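PDB 2G5D: GNA33 from Neisseria gonorrhoeae FA 1090, which probably acts as a lytic transglycosylase, cleaving peptidoglycan between N-acetylmuramic acid and N-acetylglucosamine and leaving a 1,6-anhydro bond in the N-acetylmuramic acid residue. Local coordinates for residues A[355-360]-A[402-407]; A[136-141]-A[232-237]; A[63-68]-A[80-85]; A[345-350]-A[408-413]. One frame throughout, in Å; residues are numbered along the deposited sequence.

Interaction 1. Residues A[355-360]-A[402-407]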
loop_
_atom_site.group_PDB
_atom_site.type_symbol
_atom_site.label_atom_id
_atom_site.label_comp_id
_atom_site.label_asym_id
_atom_site.label_seq_id
_atom_site.Cartn_x
_atom_site.Cartn_y
_atom_site.Cartn_z
ATOM N N VAL A 355 15.676 5.816 5.829
ATOM C CA VAL A 355 15.804 6.023 4.395
ATOM C C VAL A 355 16.534 7.328 4.157
ATOM O O VAL A 355 16.096 8.391 4.587
ATOM C CB VAL A 355 14.416 6.020 3.650
ATOM C CG1 VAL A 355 14.591 6.194 2.114
ATOM C CG2 VAL A 355 13.689 4.753 3.914
ATOM N N ALA A 356 17.695 7.193 3.516
ATOM C CA ALA A 356 18.487 8.277 2.995
ATOM C C ALA A 356 18.230 8.402 1.489
ATOM O O ALA A 356 18.628 7.543 0.697
ATOM C CB ALA A 356 19.980 7.999 3.261
ATOM N N THR A 357 17.557 9.478 1.089
ATOM C CA THR A 357 17.231 9.658 -0.322
ATOM C C THR A 357 17.234 11.133 -0.734
ATOM O O THR A 357 17.895 11.955 -0.099
ATOM C CB THR A 357 15.932 8.841 -0.726
ATOM O OG1 THR A 357 15.700 8.928 -2.134
ATOM C CG2 THR A 357 14.699 9.274 0.054
ATOM N N ALA A 358 16.542 11.453 -1.820
ATOM C CA ALA A 358 16.348 12.841 -2.227
ATOM C C ALA A 358 14.860 13.187 -2.241
ATOM O O ALA A 358 14.032 12.379 -2.673
ATOM C CB ALA A 358 16.970 13.088 -3.581
ATOM N N HIS A 359 14.532 14.375 -1.740
ATOM C CA HIS A 359 13.180 14.921 -1.825
ATOM C C HIS A 359 12.715 15.004 -3.291
ATOM O O HIS A 359 13.416 15.576 -4.114
ATOM C CB HIS A 359 13.116 16.285 -1.139
ATOM C CG HIS A 359 11.722 16.793 -0.936
ATOM N ND1 HIS A 359 10.959 17.313 -1.961
ATOM C CD2 HIS A 359 10.956 16.866 0.179
ATOM C CE1 HIS A 359 9.781 17.674 -1.487
ATOM N NE2 HIS A 359 9.756 17.417 -0.191
ATOM N N PRO A 360 11.546 14.404 -3.618
ATOM C CA PRO A 360 11.030 14.302 -5.002
ATOM C C PRO A 360 10.805 15.611 -5.767
ATOM O O PRO A 360 10.695 15.571 -6.997
ATOM C CB PRO A 360 9.703 13.541 -4.840
ATOM C CG PRO A 360 9.338 13.690 -3.428
ATOM C CD PRO A 360 10.639 13.731 -2.671
ATOM N N GLN A 402 8.374 11.161 -7.208
ATOM C CA GLN A 402 9.366 10.352 -6.525
ATOM C C GLN A 402 9.840 9.135 -7.323
ATOM O O GLN A 402 9.100 8.149 -7.496
ATOM C CB GLN A 402 8.820 9.908 -5.176
ATOM C CG GLN A 402 9.853 9.221 -4.346
ATOM C CD GLN A 402 9.916 9.770 -2.973
ATOM O OE1 GLN A 402 8.955 9.664 -2.209
ATOM N NE2 GLN A 402 11.055 10.369 -2.631
ATOM N N LYS A 403 11.075 9.228 -7.812
ATOM C CA LYS A 403 11.808 8.110 -8.427
ATOM C C LYS A 403 13.319 8.330 -8.260
ATOM O O LYS A 403 13.991 8.860 -9.157
ATOM C CB LYS A 403 11.420 7.911 -9.900
ATOM C CG LYS A 403 10.684 9.087 -10.573
ATOM C CD LYS A 403 11.605 10.066 -11.299
ATOM C CE LYS A 403 10.805 11.284 -11.758
ATOM N NZ LYS A 403 11.592 12.223 -12.605
ATOM N N THR A 404 13.831 7.912 -7.098
ATOM C CA THR A 404 15.148 8.325 -6.581
ATOM C C THR A 404 16.005 7.159 -6.079
ATOM O O THR A 404 15.488 6.127 -5.622
ATOM C CB THR A 404 15.018 9.337 -5.384
ATOM O OG1 THR A 404 14.232 8.757 -4.322
ATOM C CG2 THR A 404 14.382 10.629 -5.811
ATOM N N THR A 405 17.323 7.347 -6.141
ATOM C CA THR A 405 18.251 6.462 -5.448
ATOM C C THR A 405 18.059 6.635 -3.939
ATOM O O THR A 405 17.822 7.744 -3.454
ATOM C CB THR A 405 19.713 6.777 -5.830
ATOM O OG1 THR A 405 19.878 6.594 -7.236
ATOM C CG2 THR A 405 20.679 5.864 -5.098
ATOM N N GLY A 406 18.159 5.536 -3.201
ATOM C CA GLY A 406 18.096 5.610 -1.763
ATOM C C GLY A 406 18.880 4.513 -1.090
ATOM O O GLY A 406 19.200 3.491 -1.704
ATOM N N TYR A 407 19.185 4.751 0.182
ATOM C CA TYR A 407 19.934 3.825 1.024
ATOM C C TYR A 407 19.061 3.502 2.200
ATOM O O TYR A 407 18.332 4.369 2.680
ATOM C CB TYR A 407 21.218 4.484 1.511
ATOM C CG TYR A 407 22.089 4.873 0.351
ATOM C CD1 TYR A 407 22.120 6.186 -0.110
ATOM C CD2 TYR A 407 22.838 3.917 -0.314
ATOM C CE1 TYR A 407 22.897 6.536 -1.203
ATOM C CE2 TYR A 407 23.638 4.257 -1.398
ATOM C CZ TYR A 407 23.653 5.562 -1.843
ATOM O OH TYR A 407 24.446 5.893 -2.922
#
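Thr357 and Thr404 meet through their hydroxyls, the two side chains crossing at about a right angle with OG1 2.6 Å from OG1. Thr357 reaches this point because its OG1 stands anti to the backbone N (chi1 -175°), and the same OG1 donates to Thr405 O at 2.8 Å, coming in from above the carbonyl plane. Thr404 OG1 also has a weak hydrogen bond to Val118 O, so where its own proton goes is not settled. Its methyl CG2 lies 3.6 Å from Ala358 O. Ala358 N is buried here with no partner in the model.

Further on, Gln402 runs obliquely past Pro360. The bend at chi2 (130°) turns CD toward the proline, and NE2 comes to 3.4 Å from Pro360 CD, while OE1 is taken up by Trp389 NE1. At the other end the backbones pair regularly: Ala356 and Tyr407 form an antiparallel hydrogen-bonded pair, with Ala356 N to Tyr407 O at 3.0 Å and Tyr407 N to Ala356 O at 2.9 Å. Their side chains share one face of the sheet, CB 4.1 Å from CB. Gly406 passes close to Thr357. Strands 352-358 and 403-413 are thus neighbours in the 3D domain, an arrangement consistent with the double-psi beta barrel to which this family is related.

Interaction 2. Residues A[136-141]-A[232-237]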
loop_
_atom_site.group_PDB
_atom_site.type_symbol
_atom_site.label_atom_id
_atom_site.label_comp_id
_atom_site.label_asym_id
_atom_site.label_seq_id
_atom_site.Cartn_x
_atom_site.Cartn_y
_atom_site.Cartn_z
ATOM N N ALA A 136 -22.292 14.283 -8.534
ATOM C CA ALA A 136 -21.666 13.028 -8.118
ATOM C C ALA A 136 -22.475 11.817 -8.571
ATOM O O ALA A 136 -23.423 11.403 -7.897
ATOM C CB ALA A 136 -21.446 13.019 -6.586
ATOM N N ARG A 137 -22.070 11.247 -9.707
ATOM C CA ARG A 137 -22.849 10.234 -10.442
ATOM C C ARG A 137 -22.213 8.819 -10.465
ATOM O O ARG A 137 -22.832 7.883 -10.957
ATOM C CB ARG A 137 -23.039 10.694 -11.895
ATOM C CG ARG A 137 -23.838 11.983 -12.088
ATOM C CD ARG A 137 -23.120 12.962 -13.033
ATOM N NE ARG A 137 -22.844 12.407 -14.364
ATOM C CZ ARG A 137 -21.857 12.816 -15.167
ATOM N NH1 ARG A 137 -21.035 13.791 -14.785
ATOM N NH2 ARG A 137 -21.684 12.240 -16.356
ATOM N N PHE A 138 -20.999 8.666 -9.935
ATOM C CA PHE A 138 -20.243 7.409 -10.101
ATOM C C PHE A 138 -20.134 6.621 -8.811
ATOM O O PHE A 138 -19.360 6.987 -7.925
ATOM C CB PHE A 138 -18.854 7.673 -10.705
ATOM C CG PHE A 138 -18.908 8.327 -12.063
ATOM C CD1 PHE A 138 -18.974 9.717 -12.182
ATOM C CD2 PHE A 138 -18.933 7.554 -13.221
ATOM C CE1 PHE A 138 -19.051 10.330 -13.443
ATOM C CE2 PHE A 138 -19.007 8.154 -14.484
ATOM C CZ PHE A 138 -19.061 9.548 -14.595
ATOM N N PRO A 139 -20.893 5.517 -8.710
ATOM C CA PRO A 139 -20.952 4.724 -7.476
ATOM C C PRO A 139 -19.618 4.059 -7.082
ATOM O O PRO A 139 -18.904 3.536 -7.945
ATOM C CB PRO A 139 -22.003 3.654 -7.808
ATOM C CG PRO A 139 -21.973 3.545 -9.285
ATOM C CD PRO A 139 -21.723 4.928 -9.776
ATOM N N ILE A 140 -19.291 4.106 -5.789
ATOM C CA ILE A 140 -18.192 3.321 -5.210
ATOM C C ILE A 140 -18.858 2.127 -4.568
ATOM O O ILE A 140 -19.694 2.286 -3.677
ATOM C CB ILE A 140 -17.370 4.097 -4.117
ATOM C CG1 ILE A 140 -16.494 5.205 -4.714
ATOM C CG2 ILE A 140 -16.433 3.131 -3.309
ATOM C CD1 ILE A 140 -17.196 6.269 -5.487
ATOM N N TYR A 141 -18.498 0.935 -5.027
ATOM C CA TYR A 141 -19.100 -0.291 -4.529
ATOM C C TYR A 141 -18.269 -0.966 -3.443
ATOM O O TYR A 141 -17.038 -1.005 -3.516
ATOM C CB TYR A 141 -19.293 -1.302 -5.662
ATOM C CG TYR A 141 -20.187 -0.863 -6.786
ATOM C CD1 TYR A 141 -19.641 -0.404 -7.976
ATOM C CD2 TYR A 141 -21.582 -0.970 -6.688
ATOM C CE1 TYR A 141 -20.448 -0.017 -9.032
ATOM C CE2 TYR A 141 -22.408 -0.597 -7.747
ATOM C CZ TYR A 141 -21.836 -0.123 -8.914
ATOM O OH TYR A 141 -22.622 0.265 -9.964
ATOM N N GLU A 232 -17.383 12.399 -8.331
ATOM C CA GLU A 232 -17.720 13.338 -9.401
ATOM C C GLU A 232 -17.097 12.916 -10.734
ATOM O O GLU A 232 -17.756 12.980 -11.789
ATOM C CB GLU A 232 -17.293 14.771 -9.047
ATOM C CG GLU A 232 -18.222 15.455 -8.053
ATOM C CD GLU A 232 -17.894 16.908 -7.828
ATOM O OE1 GLU A 232 -18.265 17.440 -6.750
ATOM O OE2 GLU A 232 -17.266 17.521 -8.718
ATOM N N ASP A 233 -15.840 12.476 -10.663
ATOM C CA ASP A 233 -15.021 12.173 -11.828
ATOM C C ASP A 233 -14.640 10.686 -11.857
ATOM O O ASP A 233 -14.099 10.187 -10.875
ATOM C CB ASP A 233 -13.754 13.038 -11.801
ATOM C CG ASP A 233 -12.907 12.875 -13.042
ATOM O OD1 ASP A 233 -13.192 13.556 -14.045
ATOM O OD2 ASP A 233 -11.951 12.069 -13.027
ATOM N N PRO A 234 -14.897 9.985 -12.995
ATOM C CA PRO A 234 -14.624 8.535 -13.158
ATOM C C PRO A 234 -13.138 8.183 -13.300
ATOM O O PRO A 234 -12.745 7.053 -12.999
ATOM C CB PRO A 234 -15.319 8.201 -14.484
ATOM C CG PRO A 234 -15.226 9.467 -15.263
ATOM C CD PRO A 234 -15.458 10.560 -14.239
ATOM N N VAL A 235 -12.338 9.114 -13.808
ATOM C CA VAL A 235 -10.886 8.911 -13.908
ATOM C C VAL A 235 -10.243 9.051 -12.527
ATOM O O VAL A 235 -9.402 8.221 -12.143
ATOM C CB VAL A 235 -10.211 9.858 -14.952
ATOM C CG1 VAL A 235 -8.678 9.706 -14.932
ATOM C CG2 VAL A 235 -10.747 9.582 -16.338
ATOM N N GLU A 236 -10.655 10.071 -11.773
ATOM C CA GLU A 236 -10.242 10.176 -10.371
ATOM C C GLU A 236 -10.655 8.946 -9.575
ATOM O O GLU A 236 -9.894 8.494 -8.709
ATOM C CB GLU A 236 -10.744 11.455 -9.686
ATOM C CG GLU A 236 -10.109 12.736 -10.188
ATOM C CD GLU A 236 -10.480 13.945 -9.347
ATOM O OE1 GLU A 236 -11.067 14.879 -9.889
ATOM O OE2 GLU A 236 -10.188 13.977 -8.134
ATOM N N LEU A 237 -11.833 8.385 -9.863
ATOM C CA LEU A 237 -12.245 7.146 -9.182
ATOM C C LEU A 237 -11.376 5.988 -9.610
ATOM O O LEU A 237 -11.055 5.106 -8.805
ATOM C CB LEU A 237 -13.690 6.773 -9.485
ATOM C CG LEU A 237 -14.593 6.209 -8.384
ATOM C CD1 LEU A 237 -15.667 5.266 -8.986
ATOM C CD2 LEU A 237 -13.856 5.573 -7.163
#
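Phe138 lies against Pro234 and Leu237 where a strand meets the start of a helix, and the strand has a classic beta bulge there: Arg137 and Phe138 both face Ala231. The contact belongs to the MltA-specific insert domain, with strand 138-141 packed beside the first turn of helix 234-243.

From Phe138 CB, 4.3 Å from Leu237 CD1, the ring turns its plane to the proline. CD1 and CE1 form the edge that meets Glu232 O, the closer being CE1 at 3.4 Å. CE1 also lies 3.7 Å from Pro234 CD, and CZ touches Pro234 CD and Pro234 CG. Back along the other side, CE2 and CD2 sit under Pro234 CB, which makes a CH-pi contact 3.9 Å from the ring centroid. The guanidinium of Arg137 lies on the side of the ring away from the proline, with CE1 beneath its centre.

Deeper in, Ile140 CG1 packs on Leu237 CD2 at 3.6 Å, the two side chains crossing. Asp233 caps the helix and also forms a salt bridge with Arg296 through OD1; its OD2 accepts Glu236 N at 2.7 Å, a nearly straight bond (167°) on the anti lone pair.

Interaction 3. Residues A[63-68]-A[80-85]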
loop_
_atom_site.group_PDB
_atom_site.type_symbol
_atom_site.label_atom_id
_atom_site.label_comp_id
_atom_site.label_asym_id
_atom_site.label_seq_id
_atom_site.Cartn_x
_atom_site.Cartn_y
_atom_site.Cartn_z
ATOM N N GLN A 63 5.374 8.164 17.134
ATOM C CA GLN A 63 3.948 8.067 16.773
ATOM C C GLN A 63 3.710 6.947 15.753
ATOM O O GLN A 63 2.829 6.100 15.928
ATOM C CB GLN A 63 3.437 9.388 16.194
ATOM C CG GLN A 63 3.196 10.467 17.240
ATOM C CD GLN A 63 2.854 11.781 16.608
ATOM O OE1 GLN A 63 3.685 12.389 15.922
ATOM N NE2 GLN A 63 1.653 12.234 16.821
ATOM N N SER A 64 4.502 6.938 14.689
ATOM C CA SER A 64 4.329 5.970 13.616
ATOM C C SER A 64 4.565 4.538 14.139
ATOM O O SER A 64 3.759 3.633 13.876
ATOM C CB SER A 64 5.269 6.340 12.468
ATOM O OG SER A 64 5.045 5.564 11.314
ATOM N N PHE A 65 5.634 4.332 14.915
ATOM C CA PHE A 65 5.913 2.996 15.520
ATOM C C PHE A 65 4.786 2.485 16.428
ATOM O O PHE A 65 4.428 1.305 16.379
ATOM C CB PHE A 65 7.268 2.962 16.267
ATOM C CG PHE A 65 7.676 1.568 16.722
ATOM C CD1 PHE A 65 7.967 0.565 15.798
ATOM C CD2 PHE A 65 7.749 1.262 18.079
ATOM C CE1 PHE A 65 8.325 -0.726 16.223
ATOM C CE2 PHE A 65 8.115 -0.028 18.526
ATOM C CZ PHE A 65 8.411 -1.020 17.599
ATOM N N ARG A 66 4.259 3.373 17.276
ATOM C CA ARG A 66 3.130 3.094 18.186
ATOM C C ARG A 66 1.879 2.628 17.455
ATOM O O ARG A 66 1.193 1.717 17.925
ATOM C CB ARG A 66 2.770 4.335 19.046
ATOM C CG ARG A 66 3.643 4.616 20.305
ATOM C CD ARG A 66 2.863 5.584 21.217
ATOM N NE ARG A 66 3.656 6.119 22.324
ATOM C CZ ARG A 66 3.175 6.921 23.279
ATOM N NH1 ARG A 66 1.896 7.275 23.276
ATOM N NH2 ARG A 66 3.976 7.371 24.239
ATOM N N LEU A 67 1.577 3.247 16.304
ATOM C CA LEU A 67 0.458 2.803 15.457
ATOM C C LEU A 67 0.647 1.351 14.951
ATOM O O LEU A 67 -0.285 0.546 14.973
ATOM C CB LEU A 67 0.257 3.779 14.275
ATOM C CG LEU A 67 -0.209 5.214 14.549
ATOM C CD1 LEU A 67 0.140 6.191 13.396
ATOM C CD2 LEU A 67 -1.679 5.283 14.835
ATOM N N GLY A 68 1.852 1.022 14.491
ATOM C CA GLY A 68 2.145 -0.335 14.044
ATOM C C GLY A 68 2.034 -1.365 15.170
ATOM O O GLY A 68 1.623 -2.489 14.926
ATOM N N ASP A 80 8.317 -6.330 24.122
ATOM C CA ASP A 80 9.039 -5.361 24.952
ATOM C C ASP A 80 9.244 -3.973 24.308
ATOM O O ASP A 80 8.974 -2.950 24.956
ATOM C CB ASP A 80 10.382 -5.953 25.414
ATOM C CG ASP A 80 10.243 -6.821 26.638
ATOM O OD1 ASP A 80 11.252 -7.460 27.011
ATOM O OD2 ASP A 80 9.133 -6.862 27.241
ATOM N N VAL A 81 9.712 -3.930 23.059
ATOM C CA VAL A 81 9.820 -2.632 22.351
ATOM C C VAL A 81 8.457 -1.939 22.188
ATOM O O VAL A 81 8.335 -0.726 22.389
ATOM C CB VAL A 81 10.628 -2.686 21.000
ATOM C CG1 VAL A 81 12.132 -2.974 21.266
ATOM C CG2 VAL A 81 10.007 -3.690 19.980
ATOM N N CYS A 82 7.426 -2.706 21.842
ATOM C CA CYS A 82 6.075 -2.127 21.728
ATOM C C CYS A 82 5.502 -1.609 23.053
ATOM O O CYS A 82 4.912 -0.525 23.095
ATOM C CB CYS A 82 5.127 -3.089 21.020
ATOM S SG CYS A 82 5.372 -3.062 19.230
ATOM N N ALA A 83 5.680 -2.375 24.132
ATOM C CA ALA A 83 5.295 -1.910 25.460
ATOM C C ALA A 83 6.064 -0.635 25.826
ATOM O O ALA A 83 5.475 0.352 26.286
ATOM C CB ALA A 83 5.520 -3.002 26.512
ATOM N N GLN A 84 7.372 -0.653 25.590
ATOM C CA GLN A 84 8.242 0.466 25.960
ATOM C C GLN A 84 7.945 1.731 25.141
ATOM O O GLN A 84 8.064 2.847 25.655
ATOM C CB GLN A 84 9.709 0.070 25.795
ATOM C CG GLN A 84 10.688 1.066 26.413
ATOM C CD GLN A 84 10.478 1.224 27.919
ATOM O OE1 GLN A 84 10.067 0.285 28.595
ATOM N NE2 GLN A 84 10.766 2.412 28.445
ATOM N N ALA A 85 7.584 1.536 23.866
ATOM C CA ALA A 85 7.141 2.621 22.993
ATOM C C ALA A 85 5.988 3.403 23.634
ATOM O O ALA A 85 5.914 4.606 23.468
ATOM C CB ALA A 85 6.731 2.094 21.597
#
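Helices 63-68 and 80-85 pack through Phe65 and Ala85 with axes 9.6 Å apart at closest approach and running at 125° to one another, more opposed than parallel. Phe65 is the main wedge. Its CG stands anti to the backbone N (chi1 -172°), and the ring then comes to the second helix rim first: Ala85 CB lies near the ring plane 3.8 Å from CD2, and Val81 CG2 sits at the edge 3.9 Å from CZ. The carbonyl Val81 O is in the plane too, beside CE2. Cys82 SG approaches the same CZ at 4.0 Å, obliquely to the ring, in a sulfur-aromatic contact.

That sulfur is bound to Cys69 in a disulfide, so a covalent link between helices 58-72 and 79-86 runs right beside the aromatic packing. Arg66 reaches Ala85 as well. Arg66 CG touches Ala85 CB at 4.2 Å, and the extended chain beyond carries NE on to Ala85 O, to which it donates at 2.9 Å. The bond is bent (140°), and the donor stands above the carbonyl plane. NH2 of the same guanidinium bonds to Thr88 O, while helix 92-102 covers Ala85 through Phe98.

Arg66 thus brings a positive charge to Ala85 O in the last turn of helix 79-86 and to Thr88 O just past it, where the helix dipole would probably favour it.

Interaction 4. Residues A[345-350]-A[408-413]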
loop_
_atom_site.group_PDB
_atom_site.type_symbol
_atom_site.label_atom_id
_atom_site.label_comp_id
_atom_site.label_asym_id
_atom_site.label_seq_id
_atom_site.Cartn_x
_atom_site.Cartn_y
_atom_site.Cartn_z
ATOM N N HIS A 345 10.477 -10.281 1.729
ATOM C CA HIS A 345 11.567 -11.225 1.558
ATOM C C HIS A 345 12.782 -10.738 2.305
ATOM O O HIS A 345 13.630 -11.540 2.701
ATOM C CB HIS A 345 11.944 -11.366 0.084
ATOM C CG HIS A 345 10.949 -12.128 -0.735
ATOM N ND1 HIS A 345 10.427 -13.336 -0.334
ATOM C CD2 HIS A 345 10.422 -11.878 -1.959
ATOM C CE1 HIS A 345 9.602 -13.790 -1.263
ATOM N NE2 HIS A 345 9.582 -12.926 -2.261
ATOM N N TYR A 346 12.859 -9.413 2.467
ATOM C CA TYR A 346 14.074 -8.736 2.914
ATOM C C TYR A 346 13.903 -7.923 4.202
ATOM O O TYR A 346 14.812 -7.911 5.049
ATOM C CB TYR A 346 14.670 -7.896 1.767
ATOM C CG TYR A 346 15.164 -8.762 0.607
ATOM C CD1 TYR A 346 14.490 -8.783 -0.613
ATOM C CD2 TYR A 346 16.266 -9.616 0.758
ATOM C CE1 TYR A 346 14.918 -9.607 -1.670
ATOM C CE2 TYR A 346 16.704 -10.437 -0.287
ATOM C CZ TYR A 346 16.029 -10.421 -1.501
ATOM O OH TYR A 346 16.452 -11.217 -2.546
ATOM N N ILE A 347 12.750 -7.267 4.356
ATOM C CA ILE A 347 12.486 -6.375 5.500
ATOM C C ILE A 347 11.448 -6.993 6.421
ATOM O O ILE A 347 10.423 -7.491 5.959
ATOM C CB ILE A 347 11.983 -4.937 5.070
ATOM C CG1 ILE A 347 12.928 -4.289 4.035
ATOM C CG2 ILE A 347 11.739 -4.033 6.309
ATOM C CD1 ILE A 347 14.402 -4.256 4.422
ATOM N N THR A 348 11.749 -6.978 7.721
ATOM C CA THR A 348 10.842 -7.497 8.733
ATOM C C THR A 348 9.679 -6.504 8.852
ATOM O O THR A 348 9.901 -5.300 8.985
ATOM C CB THR A 348 11.577 -7.715 10.083
ATOM O OG1 THR A 348 12.677 -8.616 9.878
ATOM C CG2 THR A 348 10.635 -8.328 11.112
ATOM N N LEU A 349 8.451 -7.009 8.760
ATOM C CA LEU A 349 7.273 -6.137 8.706
ATOM C C LEU A 349 7.041 -5.467 10.063
ATOM O O LEU A 349 7.012 -6.128 11.085
ATOM C CB LEU A 349 6.005 -6.878 8.212
ATOM C CG LEU A 349 4.788 -5.993 7.886
ATOM C CD1 LEU A 349 5.020 -5.093 6.635
ATOM C CD2 LEU A 349 3.553 -6.858 7.707
ATOM N N GLY A 350 6.901 -4.150 10.044
ATOM C CA GLY A 350 6.767 -3.338 11.255
ATOM C C GLY A 350 8.030 -2.586 11.678
ATOM O O GLY A 350 7.967 -1.701 12.530
ATOM N N VAL A 408 19.126 2.265 2.668
ATOM C CA VAL A 408 18.245 1.896 3.761
ATOM C C VAL A 408 18.949 1.193 4.907
ATOM O O VAL A 408 19.914 0.453 4.713
ATOM C CB VAL A 408 16.968 1.118 3.276
ATOM C CG1 VAL A 408 16.282 1.849 2.095
ATOM C CG2 VAL A 408 17.262 -0.313 2.947
ATOM N N TRP A 409 18.452 1.427 6.111
ATOM C CA TRP A 409 18.966 0.729 7.275
ATOM C C TRP A 409 17.751 0.222 7.966
ATOM O O TRP A 409 16.796 0.969 8.178
ATOM C CB TRP A 409 19.700 1.666 8.240
ATOM C CG TRP A 409 20.989 2.277 7.730
ATOM C CD1 TRP A 409 22.236 1.954 8.122
ATOM C CD2 TRP A 409 21.118 3.367 6.809
ATOM N NE1 TRP A 409 23.170 2.768 7.495
ATOM C CE2 TRP A 409 22.509 3.638 6.670
ATOM C CE3 TRP A 409 20.202 4.140 6.088
ATOM C CZ2 TRP A 409 23.013 4.647 5.812
ATOM C CZ3 TRP A 409 20.698 5.139 5.218
ATOM C CH2 TRP A 409 22.090 5.383 5.093
ATOM N N GLN A 410 17.780 -1.045 8.340
ATOM C CA GLN A 410 16.671 -1.632 9.081
ATOM C C GLN A 410 17.022 -1.675 10.580
ATOM O O GLN A 410 18.092 -2.175 10.933
ATOM C CB GLN A 410 16.448 -3.051 8.534
ATOM C CG GLN A 410 15.312 -3.804 9.196
ATOM C CD GLN A 410 15.005 -5.140 8.533
ATOM O OE1 GLN A 410 13.882 -5.607 8.611
ATOM N NE2 GLN A 410 16.009 -5.776 7.905
ATOM N N LEU A 411 16.135 -1.143 11.449
ATOM C CA LEU A 411 16.313 -1.174 12.930
ATOM C C LEU A 411 15.467 -2.296 13.526
ATOM O O LEU A 411 14.289 -2.420 13.224
ATOM C CB LEU A 411 16.002 0.202 13.596
ATOM C CG LEU A 411 17.075 1.313 13.456
ATOM C CD1 LEU A 411 17.297 1.659 12.002
ATOM C CD2 LEU A 411 16.714 2.600 14.242
ATOM N N LEU A 412 16.096 -3.146 14.325
ATOM C CA LEU A 412 15.421 -4.296 14.915
ATOM C C LEU A 412 15.754 -4.308 16.394
ATOM O O LEU A 412 16.871 -3.893 16.786
ATOM C CB LEU A 412 15.917 -5.615 14.258
ATOM C CG LEU A 412 15.556 -5.801 12.784
ATOM C CD1 LEU A 412 16.346 -6.971 12.173
ATOM C CD2 LEU A 412 14.028 -5.981 12.605
ATOM N N PRO A 413 14.806 -4.789 17.224
ATOM C CA PRO A 413 15.084 -4.913 18.668
ATOM C C PRO A 413 16.433 -5.605 18.907
ATOM O O PRO A 413 16.695 -6.656 18.295
ATOM C CB PRO A 413 13.923 -5.775 19.162
ATOM C CG PRO A 413 12.809 -5.449 18.205
ATOM C CD PRO A 413 13.456 -5.277 16.877
HETATM O O HOH W 1 14.785 -8.873 7.843
#
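In the 3D domain, the loop between strands 339-342 and 352-358 is held to strand 403-413 by Gln410, whose side chain meets Thr348. Gln410 stretches fully, CG anti to the backbone N (chi1 -180°) and the chain straight beyond it, which lets the amide reach the loop although the nearest CA atoms, those of Ile347 and Gln410, are 7.3 Å apart. Its OE1 then accepts Thr348 N at 2.7 Å. The N-H points almost straight at the oxygen (165°) and lies in the amide carbonyl plane. Ile347 slides past the glutamine in the opposite direction, placing CG2 3.5 Å from OE1 and CD1 against NE2, so an apolar flank lies along the buried amide.

The domain is related to double-psi beta barrels, and the backbone of Gln410 pairs with Trp106 in the adjoining strand while its side chain leaves the strand for the loop.

A water bridges the loop and the amide. It lies 3.0 Å from Tyr346 O, to which it can donate, pairs with Thr348 OG1 at 2.9 Å, and receives a weak bond from Gln410 NE2 at 3.3 Å. Thr348 OG1 is held from outside as well, by Arg421 NH1, and Tyr346 O is also bonded to Tyr42 OH. Thr348 crosses the glutamine at about a right angle; two residues along the strand, Leu412 CD2 rests 3.9 Å from Thr348 CB.

Overall arrangement
Along the chain the order is interaction 3, then interaction 2, then interaction 4 with interaction 1 nested inside the loop it closes. Interactions 1 and 4 share strand 403-413 and the 3D domain; their centres are 18 Å apart, and Ala356 CB packs on Trp409 CZ3 at 3.5 Å. The helix pair of interaction 3 lies about 15 Å from interaction 4, centre to centre, and touches it where Val81 meets Pro413 and Phe65 meets Gly350. Interaction 2 stands apart in the insert domain, 33 to 38 Å from the other centres, consistent with a two-part molecule in which helices pack on the barrel and the insert forms the second lobe.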